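Local coordinates for protein citrate synthase (Metallosphaera sedula, PDB 6ABW) that binds acetyl-CoA and probably catalyses its condensation with oxaloacetate and water to citrate and CoA, the entry reaction of the tricarboxylic acid cycle, at residues L81-V87 / A137-T141; F112-S116 / D213-V219; A204-S209 / H357-V362. Residue numbers count along the deposited sequence, not the author numbering.

Interaction 1 (L81-V87 / A137-T141)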
ATOM      1  N   LEU A  81      20.037  -0.462  15.718  1.00 14.04           N
ATOM      2  CA  LEU A  81      20.201  -0.811  14.304  1.00 14.21           C
ATOM      3  C   LEU A  81      20.875  -2.153  14.138  1.00 16.01           C
ATOM      4  O   LEU A  81      20.382  -3.024  13.415  1.00 16.82           O
ATOM      5  CB  LEU A  81      20.996   0.244  13.531  1.00 14.87           C
ATOM      6  CG  LEU A  81      20.308   1.557  13.382  1.00 15.40           C
ATOM      7  CD1 LEU A  81      21.349   2.615  12.974  1.00 17.53           C
ATOM      8  CD2 LEU A  81      19.226   1.502  12.284  1.00 15.48           C
ATOM      9  N   ASP A  82      21.987  -2.370  14.874  1.00 15.33           N
ATOM     10  CA  ASP A  82      22.730  -3.622  14.755  1.00 17.65           C
ATOM     11  C   ASP A  82      21.926  -4.863  15.066  1.00 16.56           C
ATOM     12  O   ASP A  82      22.035  -5.837  14.355  1.00 15.68           O
ATOM     13  CB  ASP A  82      23.954  -3.664  15.657  1.00 19.37           C
ATOM     14  CG  ASP A  82      25.054  -2.694  15.185  1.00 26.18           C
ATOM     15  OD1 ASP A  82      25.040  -2.270  13.988  1.00 25.72           O
ATOM     16  OD2 ASP A  82      25.953  -2.348  15.998  1.00 28.08           O
ATOM     17  N   GLU A  83      21.077  -4.766  16.051  1.00 17.83           N
ATOM     18  CA  GLU A  83      20.344  -5.998  16.460  1.00 20.35           C
ATOM     19  C   GLU A  83      19.148  -6.214  15.516  1.00 19.15           C
ATOM     20  O   GLU A  83      18.656  -7.306  15.445  1.00 18.60           O
ATOM     21  CB  GLU A  83      19.978  -5.967  17.930  1.00 25.34           C
ATOM     22  CG  GLU A  83      18.869  -5.047  18.285  1.00 34.17           C
ATOM     23  CD  GLU A  83      18.607  -4.899  19.786  1.00 46.44           C
ATOM     24  OE1 GLU A  83      18.094  -3.796  20.184  1.00 49.64           O
ATOM     25  OE2 GLU A  83      18.878  -5.865  20.556  1.00 50.23           O
ATOM     26  N   ALA A  84      18.727  -5.168  14.788  1.00 15.80           N
ATOM     27  CA  ALA A  84      17.571  -5.269  13.903  1.00 14.53           C
ATOM     28  C   ALA A  84      17.899  -5.798  12.497  1.00 13.21           C
ATOM     29  O   ALA A  84      16.986  -6.184  11.810  1.00 13.12           O
ATOM     30  CB  ALA A  84      16.900  -3.925  13.831  1.00 15.13           C
ATOM     31  N   TYR A  85      19.140  -5.811  12.044  1.00 12.34           N
ATOM     32  CA  TYR A  85      19.446  -6.226  10.649  1.00 13.79           C
ATOM     33  C   TYR A  85      18.929  -7.593  10.294  1.00 14.76           C
ATOM     34  O   TYR A  85      18.470  -7.789   9.184  1.00 13.61           O
ATOM     35  CB  TYR A  85      20.944  -6.219  10.352  1.00 13.57           C
ATOM     36  CG  TYR A  85      21.517  -4.820  10.294  1.00 13.19           C
ATOM     37  CD1 TYR A  85      20.991  -3.874   9.392  1.00 12.90           C
ATOM     38  CD2 TYR A  85      22.668  -4.490  11.000  1.00 13.43           C
ATOM     39  CE1 TYR A  85      21.501  -2.585   9.320  1.00 14.03           C
ATOM     40  CE2 TYR A  85      23.275  -3.242  10.868  1.00 13.94           C
ATOM     41  CZ  TYR A  85      22.660  -2.278  10.071  1.00 14.75           C
ATOM     42  OH  TYR A  85      23.258  -1.069   9.965  1.00 18.08           O
ATOM     43  N   GLU A  86      19.064  -8.554  11.212  1.00 16.14           N
ATOM     44  CA  GLU A  86      18.671  -9.934  10.982  1.00 18.67           C
ATOM     45  C   GLU A  86      17.148 -10.014  10.854  1.00 16.63           C
ATOM     46  O   GLU A  86      16.385  -9.473  11.682  1.00 18.55           O
ATOM     47  CB  GLU A  86      19.201 -10.940  12.097  1.00 24.78           C
ATOM     48  CG  GLU A  86      18.986 -10.527  13.577  1.00 34.57           C
ATOM     49  CD  GLU A  86      20.053 -11.063  14.630  1.00 45.06           C
ATOM     50  OE1 GLU A  86      20.205 -12.308  14.720  1.00 53.53           O
ATOM     51  OE2 GLU A  86      20.699 -10.250  15.411  1.00 41.34           O
ATOM     52  N   VAL A  87      16.708 -10.625   9.751  1.00 17.49           N
ATOM     53  CA  VAL A  87      15.282 -10.960   9.552  1.00 16.55           C
ATOM     54  C   VAL A  87      15.116 -12.458   9.349  1.00 17.43           C
ATOM     55  O   VAL A  87      16.066 -13.115   9.041  1.00 14.58           O
ATOM     56  CB  VAL A  87      14.708 -10.199   8.336  1.00 17.42           C
ATOM     57  CG1 VAL A  87      14.827  -8.687   8.643  1.00 18.50           C
ATOM     58  CG2 VAL A  87      15.403 -10.542   7.022  1.00 17.32           C
ATOM     59  N   ALA A 137      16.825  -0.180   9.651  1.00  9.71           N
ATOM     60  CA  ALA A 137      17.777  -1.276   9.535  1.00  9.74           C
ATOM     61  C   ALA A 137      17.399  -2.395   8.636  1.00  8.90           C
ATOM     62  O   ALA A 137      18.203  -2.918   7.818  1.00  7.95           O
ATOM     63  CB  ALA A 137      17.992  -1.854  10.933  1.00 10.97           C
ATOM     64  N   ARG A 138      16.168  -2.820   8.769  1.00  8.45           N
ATOM     65  CA  ARG A 138      15.665  -3.907   7.955  1.00  8.87           C
ATOM     66  C   ARG A 138      15.499  -3.520   6.468  1.00  8.63           C
ATOM     67  O   ARG A 138      15.632  -4.352   5.608  1.00  8.84           O
ATOM     68  CB  ARG A 138      14.391  -4.449   8.562  1.00  9.16           C
ATOM     69  CG  ARG A 138      14.715  -5.139   9.896  1.00 10.23           C
ATOM     70  CD  ARG A 138      13.523  -5.391  10.748  1.00 10.24           C
ATOM     71  NE  ARG A 138      13.995  -6.039  11.967  1.00 11.20           N
ATOM     72  CZ  ARG A 138      13.305  -6.180  13.096  1.00 11.10           C
ATOM     73  NH1 ARG A 138      12.119  -5.656  13.274  1.00 12.31           N
ATOM     74  NH2 ARG A 138      13.882  -6.832  14.126  1.00 12.87           N
ATOM     75  N   ALA A 139      15.284  -2.228   6.209  1.00  8.76           N
ATOM     76  CA  ALA A 139      15.327  -1.688   4.839  1.00  8.50           C
ATOM     77  C   ALA A 139      16.672  -1.915   4.211  1.00  9.22           C
ATOM     78  O   ALA A 139      16.752  -2.291   3.045  1.00  8.23           O
ATOM     79  CB  ALA A 139      14.907  -0.229   4.785  1.00  8.92           C
ATOM     80  N   SER A 140      17.732  -1.754   5.005  1.00  8.68           N
ATOM     81  CA  SER A 140      19.095  -2.069   4.549  1.00  8.89           C
ATOM     82  C   SER A 140      19.227  -3.538   4.145  1.00  9.01           C
ATOM     83  O   SER A 140      19.703  -3.870   3.031  1.00  9.10           O
ATOM     84  CB  SER A 140      20.104  -1.686   5.670  1.00  9.56           C
ATOM     85  OG  SER A 140      21.394  -2.006   5.262  1.00 12.75           O
ATOM     86  N   THR A 141      18.768  -4.427   5.013  1.00  9.75           N
ATOM     87  CA  THR A 141      18.805  -5.849   4.709  1.00 10.54           C
ATOM     88  C   THR A 141      18.044  -6.227   3.450  1.00 10.27           C
ATOM     89  O   THR A 141      18.531  -6.960   2.607  1.00 10.19           O
ATOM     90  CB  THR A 141      18.258  -6.598   5.902  1.00 11.75           C
ATOM     91  OG1 THR A 141      19.044  -6.255   7.071  1.00 12.49           O
ATOM     92  CG2 THR A 141      18.325  -8.120   5.685  1.00 12.53           C
TER
HETATM   93  O   HOH W   1      16.365  -8.528  14.104  1.00 16.81           O
HETATM   94  O   HOH W   2      23.245  -1.015   6.988  1.00 13.09           O
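The C-terminal part of helix 71-84 and the residues that follow, 81-87, lie against residues 137-141 of helix 128-151; the backbones come closest at Tyr-85 and Arg-138, whose CA atoms are 5.2 Å apart. Small residues permit this approach: Ala-84 CB sits 3.7 Å from Ala-137 CB, and Leu-81 CD2 reaches the same methyl at 3.8 Å. Two backbone carbonyls are met by side chains of the other helix: Arg-138 NE donates to Ala-84 O (3.0 Å) and Thr-141 OG1 to Tyr-85 O (2.7 Å). A water accepts from Arg-138 NH2 and donates to Glu-83 O and Glu-86 O, extending the same clasp. Tyr-85 turns the edge of its ring to the helix backbone, CD1 3.3 Å from Ala-137 O, with CE1 3.9 Å from Ala-137 CB, and a second water joins its OH to Ser-140 OG. Val-87 packs its CG1 on Arg-138 CG at 3.8 Å. Beyond the two segments, Arg-138 NH1 hydrogen-bonds to Tyr-215 OH and the guanidinium makes a cation-pi contact with Tyr-119. Pro-158 and, from helix 164-173, Phe-164 pack on both Tyr-85 and Ser-140, and Phe-168 on Ser-140, while Ala-139 meets helix 342-365.

Interaction 2 (F112-S116 / D213-V219)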
ATOM      1  N   PHE A 112       8.628  -6.095   2.440  1.00  8.55           N
ATOM      2  CA  PHE A 112       8.053  -5.280   3.514  1.00  8.28           C
ATOM      3  C   PHE A 112       6.678  -5.785   3.924  1.00  8.86           C
ATOM      4  O   PHE A 112       6.342  -5.653   5.100  1.00  7.77           O
ATOM      5  CB  PHE A 112       8.041  -3.792   3.148  1.00  9.21           C
ATOM      6  CG  PHE A 112       9.247  -3.104   3.618  1.00  9.81           C
ATOM      7  CD1 PHE A 112      10.414  -3.141   2.920  1.00 10.55           C
ATOM      8  CD2 PHE A 112       9.239  -2.533   4.912  1.00 11.63           C
ATOM      9  CE1 PHE A 112      11.571  -2.557   3.450  1.00 13.17           C
ATOM     10  CE2 PHE A 112      10.397  -1.974   5.457  1.00 12.60           C
ATOM     11  CZ  PHE A 112      11.563  -2.020   4.743  1.00 12.72           C
ATOM     12  N   SER A 113       5.930  -6.432   2.995  1.00  8.93           N
ATOM     13  CA  SER A 113       4.621  -7.013   3.404  1.00  9.12           C
ATOM     14  C   SER A 113       4.880  -8.182   4.334  1.00  8.23           C
ATOM     15  O   SER A 113       4.200  -8.321   5.358  1.00  8.26           O
ATOM     16  CB  SER A 113       3.653  -7.491   2.271  1.00  9.88           C
ATOM     17  OG  SER A 113       3.508  -6.483   1.285  1.00 14.46           O
ATOM     18  N   ALA A 114       5.897  -8.981   4.019  1.00  8.56           N
ATOM     19  CA  ALA A 114       6.270 -10.080   4.905  1.00  8.90           C
ATOM     20  C   ALA A 114       6.784  -9.625   6.242  1.00  8.89           C
ATOM     21  O   ALA A 114       6.428 -10.177   7.264  1.00  9.52           O
ATOM     22  CB  ALA A 114       7.288 -11.000   4.220  1.00  9.80           C
ATOM     23  N   LEU A 115       7.609  -8.598   6.271  1.00  8.12           N
ATOM     24  CA  LEU A 115       8.048  -7.960   7.517  1.00  8.56           C
ATOM     25  C   LEU A 115       6.875  -7.417   8.312  1.00  8.69           C
ATOM     26  O   LEU A 115       6.839  -7.534   9.516  1.00  9.12           O
ATOM     27  CB  LEU A 115       9.073  -6.874   7.232  1.00  9.32           C
ATOM     28  CG  LEU A 115      10.439  -7.252   6.658  1.00  9.87           C
ATOM     29  CD1 LEU A 115      11.162  -5.977   6.274  1.00 10.48           C
ATOM     30  CD2 LEU A 115      11.185  -8.047   7.681  1.00 11.07           C
ATOM     31  N   SER A 116       5.870  -6.838   7.646  1.00  8.14           N
ATOM     32  CA  SER A 116       4.705  -6.425   8.333  1.00  9.24           C
ATOM     33  C   SER A 116       3.955  -7.569   9.056  1.00  8.83           C
ATOM     34  O   SER A 116       3.534  -7.396  10.210  1.00 10.53           O
ATOM     35  CB  SER A 116       3.812  -5.586   7.428  1.00  8.93           C
ATOM     36  OG  SER A 116       2.640  -5.149   8.063  1.00  9.94           O
ATOM     37  N   ASP A 213       0.058  -1.010  11.003  1.00  9.65           N
ATOM     38  CA  ASP A 213       1.435  -0.949  11.500  1.00 10.29           C
ATOM     39  C   ASP A 213       2.413  -0.229  10.540  1.00  9.96           C
ATOM     40  O   ASP A 213       2.154  -0.087   9.355  1.00  8.68           O
ATOM     41  CB  ASP A 213       1.951  -2.319  11.853  1.00 10.90           C
ATOM     42  CG  ASP A 213       2.040  -3.267  10.648  1.00 12.56           C
ATOM     43  OD1 ASP A 213       3.050  -3.195   9.924  1.00 11.54           O
ATOM     44  OD2 ASP A 213       1.140  -4.082  10.417  1.00 13.83           O
ATOM     45  N   ILE A 214       3.459   0.297  11.132  1.00  9.82           N
ATOM     46  CA  ILE A 214       4.444   1.052  10.386  1.00 10.37           C
ATOM     47  C   ILE A 214       5.050   0.350   9.168  1.00  8.85           C
ATOM     48  O   ILE A 214       5.358   0.986   8.171  1.00  8.39           O
ATOM     49  CB  ILE A 214       5.506   1.648  11.362  1.00 11.03           C
ATOM     50  CG1 ILE A 214       6.174   2.833  10.713  1.00 13.07           C
ATOM     51  CG2 ILE A 214       6.473   0.569  11.819  1.00 12.69           C
ATOM     52  CD1 ILE A 214       6.813   3.794  11.741  1.00 15.57           C
ATOM     53  N   TYR A 215       5.242  -0.966   9.227  1.00  8.50           N
ATOM     54  CA  TYR A 215       5.707  -1.680   8.085  1.00  8.79           C
ATOM     55  C   TYR A 215       4.708  -1.637   6.900  1.00  8.76           C
ATOM     56  O   TYR A 215       5.147  -1.455   5.745  1.00  8.81           O
ATOM     57  CB  TYR A 215       6.015  -3.132   8.424  1.00  9.17           C
ATOM     58  CG  TYR A 215       7.266  -3.290   9.294  1.00  9.84           C
ATOM     59  CD1 TYR A 215       7.185  -3.191  10.658  1.00 10.57           C
ATOM     60  CD2 TYR A 215       8.522  -3.519   8.744  1.00  9.76           C
ATOM     61  CE1 TYR A 215       8.315  -3.305  11.485  1.00 10.81           C
ATOM     62  CE2 TYR A 215       9.629  -3.692   9.538  1.00 10.47           C
ATOM     63  CZ  TYR A 215       9.543  -3.552  10.920  1.00 11.02           C
ATOM     64  OH  TYR A 215      10.694  -3.675  11.744  1.00 11.32           O
ATOM     65  N   SER A 216       3.401  -1.741   7.200  1.00  8.64           N
ATOM     66  CA  SER A 216       2.343  -1.671   6.191  1.00  8.71           C
ATOM     67  C   SER A 216       2.222  -0.248   5.636  1.00  8.77           C
ATOM     68  O   SER A 216       1.896  -0.118   4.471  1.00  7.42           O
ATOM     69  CB  SER A 216       0.996  -2.191   6.687  1.00 10.24           C
ATOM     70  OG  SER A 216       1.018  -3.610   6.506  1.00 11.28           O
ATOM     71  N   CYS A 217       2.508   0.767   6.456  1.00  8.46           N
ATOM     72  CA  CYS A 217       2.626   2.128   5.937  1.00  9.06           C
ATOM     73  C   CYS A 217       3.711   2.216   4.858  1.00  8.52           C
ATOM     74  O   CYS A 217       3.468   2.787   3.796  1.00  8.69           O
ATOM     75  CB  CYS A 217       2.829   3.144   7.063  1.00 10.14           C
ATOM     76  SG  CYS A 217       1.460   3.171   8.240  1.00 12.08           S
ATOM     77  N   VAL A 218       4.879   1.633   5.116  1.00  7.77           N
ATOM     78  CA  VAL A 218       5.929   1.556   4.098  1.00  7.95           C
ATOM     79  C   VAL A 218       5.507   0.706   2.885  1.00  7.30           C
ATOM     80  O   VAL A 218       5.847   1.051   1.757  1.00  7.35           O
ATOM     81  CB  VAL A 218       7.288   1.125   4.714  1.00  8.30           C
ATOM     82  CG1 VAL A 218       8.338   0.950   3.660  1.00  8.69           C
ATOM     83  CG2 VAL A 218       7.684   2.201   5.687  1.00  9.14           C
ATOM     84  N   VAL A 219       4.797  -0.388   3.067  1.00  7.55           N
ATOM     85  CA  VAL A 219       4.277  -1.180   1.936  1.00  7.25           C
ATOM     86  C   VAL A 219       3.454  -0.287   0.999  1.00  6.91           C
ATOM     87  O   VAL A 219       3.665  -0.309  -0.237  1.00  7.16           O
ATOM     88  CB  VAL A 219       3.439  -2.391   2.390  1.00  8.37           C
ATOM     89  CG1 VAL A 219       2.696  -3.067   1.267  1.00  8.17           C
ATOM     90  CG2 VAL A 219       4.346  -3.339   3.057  1.00  8.66           C
TER
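Helices 104-119 and 214-225 run nearly antiparallel here, their segment axes 8.2 Å apart and crossing at -162°, so Phe-112 pairs with Val-219 at one end and Ser-116 with Tyr-215 at the other. The small side chain of Ser-116 leaves room for the base of Tyr-215: Ser-116 CB lies 3.4 Å from Tyr-215 CB, and the tyrosine ring passes the serine and lies with one face toward Leu-115 O, its CD2 3.7 Å from Leu-115 CB. One turn away the bump is Phe-112. The edge of the Tyr-215 ring is met by Phe-112 CD2, 4.0 Å from Tyr-215 CD2, and Val-218 CG1 covers a face of the phenylalanine ring in a CH-pi contact, 4.1 Å from the centroid. Val-219 presses CG2 to within 3.5 Å of Phe-112 C and of Ser-113 N, filling the shallow groove beside that backbone.

At the start of helix 214-225, Asp-213 is the N-cap: its OD1 accepts from Ser-216 N (3.1 Å) and also from Ser-116 OG (2.7 Å), tying the cap to the opposing helix. The Tyr-215 hydroxyl leaves this interface for Arg-138.

The second subunit closes one flank: its Lys-226 makes a salt bridge to Asp-213 and a hydrogen bond with Ser-116 OG, its Glu-109 bonds to Ser-216, and Ser-113 and Val-219 each meet their own counterparts. An antiparallel helix pair of one subunit packed against its equivalent in the other is the layout of the helical sandwich at the citrate synthase dimer interface.

Interaction 3 (A204-S209 / H357-V362)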
ATOM      1  N   ALA A 204       1.391   6.320   2.606  1.00  8.76           N
ATOM      2  CA  ALA A 204       1.789   5.978   3.992  1.00  9.46           C
ATOM      3  C   ALA A 204       0.862   6.642   4.999  1.00 10.42           C
ATOM      4  O   ALA A 204       0.432   5.970   5.886  1.00 10.54           O
ATOM      5  CB  ALA A 204       3.217   6.305   4.271  1.00  8.89           C
ATOM      6  N   LEU A 205       0.546   7.925   4.811  1.00 10.57           N
ATOM      7  CA  LEU A 205      -0.299   8.653   5.693  1.00 11.07           C
ATOM      8  C   LEU A 205      -1.728   8.103   5.730  1.00 10.28           C
ATOM      9  O   LEU A 205      -2.287   7.885   6.789  1.00  9.79           O
ATOM     10  CB  LEU A 205      -0.270  10.135   5.342  1.00 12.07           C
ATOM     11  CG  LEU A 205       1.067  10.841   5.577  1.00 12.79           C
ATOM     12  CD1 LEU A 205       1.000  12.259   4.964  1.00 15.33           C
ATOM     13  CD2 LEU A 205       1.395  10.976   7.066  1.00 13.06           C
ATOM     14  N   VAL A 206      -2.282   7.788   4.567  1.00 10.59           N
ATOM     15  CA  VAL A 206      -3.598   7.179   4.484  1.00 11.62           C
ATOM     16  C   VAL A 206      -3.650   5.845   5.230  1.00 10.47           C
ATOM     17  O   VAL A 206      -4.580   5.540   5.961  1.00 11.05           O
ATOM     18  CB  VAL A 206      -3.999   6.914   3.018  1.00 12.01           C
ATOM     19  CG1 VAL A 206      -5.329   6.157   2.952  1.00 13.71           C
ATOM     20  CG2 VAL A 206      -4.192   8.237   2.347  1.00 13.00           C
ATOM     21  N   THR A 207      -2.629   5.047   5.060  1.00 10.63           N
ATOM     22  CA  THR A 207      -2.543   3.773   5.689  1.00 11.28           C
ATOM     23  C   THR A 207      -2.432   3.966   7.212  1.00 12.62           C
ATOM     24  O   THR A 207      -3.059   3.222   7.992  1.00 14.12           O
ATOM     25  CB  THR A 207      -1.363   2.972   5.088  1.00 13.35           C
ATOM     26  OG1 THR A 207      -1.640   2.755   3.683  1.00 14.18           O
ATOM     27  CG2 THR A 207      -1.241   1.636   5.699  1.00 13.86           C
ATOM     28  N   SER A 208      -1.658   4.964   7.656  1.00 10.26           N
ATOM     29  CA  SER A 208      -1.457   5.191   9.073  1.00 10.96           C
ATOM     30  C   SER A 208      -2.777   5.633   9.743  1.00 11.87           C
ATOM     31  O   SER A 208      -2.970   5.405  10.954  1.00 11.55           O
ATOM     32  CB  SER A 208      -0.348   6.215   9.332  1.00 11.83           C
ATOM     33  OG  SER A 208      -0.794   7.542   9.073  1.00 12.21           O
ATOM     34  N   SER A 209      -3.665   6.227   8.974  1.00 12.59           N
ATOM     35  CA  SER A 209      -4.974   6.720   9.512  1.00 13.18           C
ATOM     36  C   SER A 209      -5.891   5.626  10.057  1.00 14.40           C
ATOM     37  O   SER A 209      -6.837   5.904  10.814  1.00 13.46           O
ATOM     38  CB  SER A 209      -5.738   7.550   8.460  1.00 14.66           C
ATOM     39  OG  SER A 209      -6.433   6.784   7.455  1.00 13.99           O
ATOM     40  N   HIS A 357       7.149  10.892   9.075  1.00 10.82           N
ATOM     41  CA  HIS A 357       5.862  11.543   8.764  1.00 12.12           C
ATOM     42  C   HIS A 357       4.663  10.814   9.357  1.00 11.42           C
ATOM     43  O   HIS A 357       3.731  11.444   9.835  1.00 11.94           O
ATOM     44  CB  HIS A 357       5.633  11.718   7.274  1.00 13.65           C
ATOM     45  CG  HIS A 357       6.287  12.923   6.697  1.00 15.10           C
ATOM     46  ND1 HIS A 357       5.701  14.162   6.758  1.00 19.88           N
ATOM     47  CD2 HIS A 357       7.425  13.082   5.971  1.00 17.46           C
ATOM     48  CE1 HIS A 357       6.514  15.062   6.206  1.00 19.87           C
ATOM     49  NE2 HIS A 357       7.558  14.427   5.706  1.00 17.61           N
ATOM     50  N   VAL A 358       4.656   9.494   9.310  1.00 11.30           N
ATOM     51  CA  VAL A 358       3.524   8.777   9.818  1.00 11.02           C
ATOM     52  C   VAL A 358       3.492   8.870  11.357  1.00 11.18           C
ATOM     53  O   VAL A 358       2.401   9.020  11.898  1.00 12.82           O
ATOM     54  CB  VAL A 358       3.350   7.326   9.337  1.00 11.14           C
ATOM     55  CG1 VAL A 358       3.115   7.353   7.814  1.00 11.49           C
ATOM     56  CG2 VAL A 358       4.490   6.420   9.686  1.00 13.31           C
ATOM     57  N   ILE A 359       4.645   8.872  12.002  1.00 10.60           N
ATOM     58  CA  ILE A 359       4.712   8.965  13.471  1.00 11.57           C
ATOM     59  C   ILE A 359       4.168  10.326  13.875  1.00 13.17           C
ATOM     60  O   ILE A 359       3.324  10.412  14.737  1.00 13.95           O
ATOM     61  CB  ILE A 359       6.082   8.711  14.031  1.00 11.33           C
ATOM     62  CG1 ILE A 359       6.469   7.273  13.844  1.00 10.74           C
ATOM     63  CG2 ILE A 359       6.168   9.126  15.536  1.00 12.49           C
ATOM     64  CD1 ILE A 359       7.871   6.957  14.138  1.00 11.31           C
ATOM     65  N   GLU A 360       4.591  11.381  13.186  1.00 13.36           N
ATOM     66  CA  GLU A 360       4.070  12.749  13.442  1.00 16.65           C
ATOM     67  C   GLU A 360       2.597  12.811  13.269  1.00 16.99           C
ATOM     68  O   GLU A 360       1.851  13.389  14.105  1.00 17.56           O
ATOM     69  CB  GLU A 360       4.657  13.757  12.457  1.00 20.12           C
ATOM     70  CG  GLU A 360       5.660  14.717  12.960  1.00 25.78           C
ATOM     71  CD  GLU A 360       5.989  15.832  11.908  1.00 29.98           C
ATOM     72  OE1 GLU A 360       6.593  16.827  12.366  1.00 31.60           O
ATOM     73  OE2 GLU A 360       5.652  15.709  10.669  1.00 24.32           O
ATOM     74  N   TYR A 361       2.122  12.206  12.177  1.00 15.33           N
ATOM     75  CA  TYR A 361       0.725  12.202  11.877  1.00 16.95           C
ATOM     76  C   TYR A 361      -0.137  11.451  12.903  1.00 15.55           C
ATOM     77  O   TYR A 361      -1.171  11.986  13.345  1.00 20.71           O
ATOM     78  CB  TYR A 361       0.490  11.690  10.446  1.00 19.63           C
ATOM     79  CG  TYR A 361      -0.935  11.787  10.020  1.00 22.24           C
ATOM     80  CD1 TYR A 361      -1.469  12.985   9.561  1.00 27.52           C
ATOM     81  CD2 TYR A 361      -1.746  10.677  10.095  1.00 28.58           C
ATOM     82  CE1 TYR A 361      -2.809  13.051   9.153  1.00 33.16           C
ATOM     83  CE2 TYR A 361      -3.074  10.724   9.727  1.00 34.57           C
ATOM     84  CZ  TYR A 361      -3.617  11.907   9.248  1.00 39.68           C
ATOM     85  OH  TYR A 361      -4.978  11.889   8.896  1.00 44.07           O
ATOM     86  N   VAL A 362       0.261  10.240  13.269  1.00 15.10           N
ATOM     87  CA  VAL A 362      -0.530   9.419  14.171  1.00 16.42           C
ATOM     88  C   VAL A 362      -0.510  10.114  15.564  1.00 18.73           C
ATOM     89  O   VAL A 362      -1.562  10.164  16.245  1.00 19.22           O
ATOM     90  CB  VAL A 362      -0.001   7.982  14.272  1.00 15.69           C
ATOM     91  CG1 VAL A 362      -0.636   7.234  15.395  1.00 18.31           C
ATOM     92  CG2 VAL A 362      -0.239   7.183  12.941  1.00 16.58           C
TER
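Apolar packing makes most of this contact, in which helices 199-208 and 342-365 pass at -39° with segment axes 9.4 Å apart. Val-358 is at the centre of the packing: its CG1 touches Ala-204 CB at 3.7 Å and Ala-204 O at 3.6 Å, and lies 4.1 Å from Leu-205 CD2. That leucine methyl also reaches Tyr-361 CB (3.6 Å) and the backbone at His-357 O (3.7 Å), bridging successive turns of the opposite helix. One turn further along, Ser-208 offers its CB to Val-362 CG2 at 3.7 Å, and Ser-209 CB approaches the edge of the Tyr-361 ring, 4.3 Å from CE2.

Polar groups bond within their own segment or beyond both. Ser-208 OG donates to Leu-205 O (2.8 Å) and Ser-209 OG to Val-206 O (2.7 Å), each bonding a carbonyl three residues back; Ser-208 OG also lies beside Tyr-361 CD2 (3.4 Å) as a packing neighbour. Opposite, His-357 NE2 bonds to Asp-194 and Tyr-361 OH to Arg-367 O, both outside the segments.

Strand 24-28 runs beside the pair, with Lys-26 against Leu-205 and Tyr-361, while helix 214-225 receives Val-358 on Ile-214 and Ser-208 on Cys-217. Val-206 and Ser-209 touch the second subunit.

Overall arrangement
Interaction 2 is the middle member of a row of helix contacts. Its centre is 14 Å from that of interaction 1 and 13 Å from that of interaction 3, whereas the centres of interactions 1 and 3 are 22 Å apart and their nearest atoms about 12 Å. Interaction 1 joins it through Arg-138 NH1, 2.9 Å from Tyr-215 OH in a probable hydrogen bond, and through Val-87 CG1, 3.8 Å from Leu-115 CD2. On the other side, Cys-217 SG lies 3.6 Å from Ser-208 N of interaction 3. Interactions 2 and 3 both touch the second subunit; interaction 1 does not. All three lie away from the acetyl-CoA-binding and predicted catalytic residues and join helices of the fold.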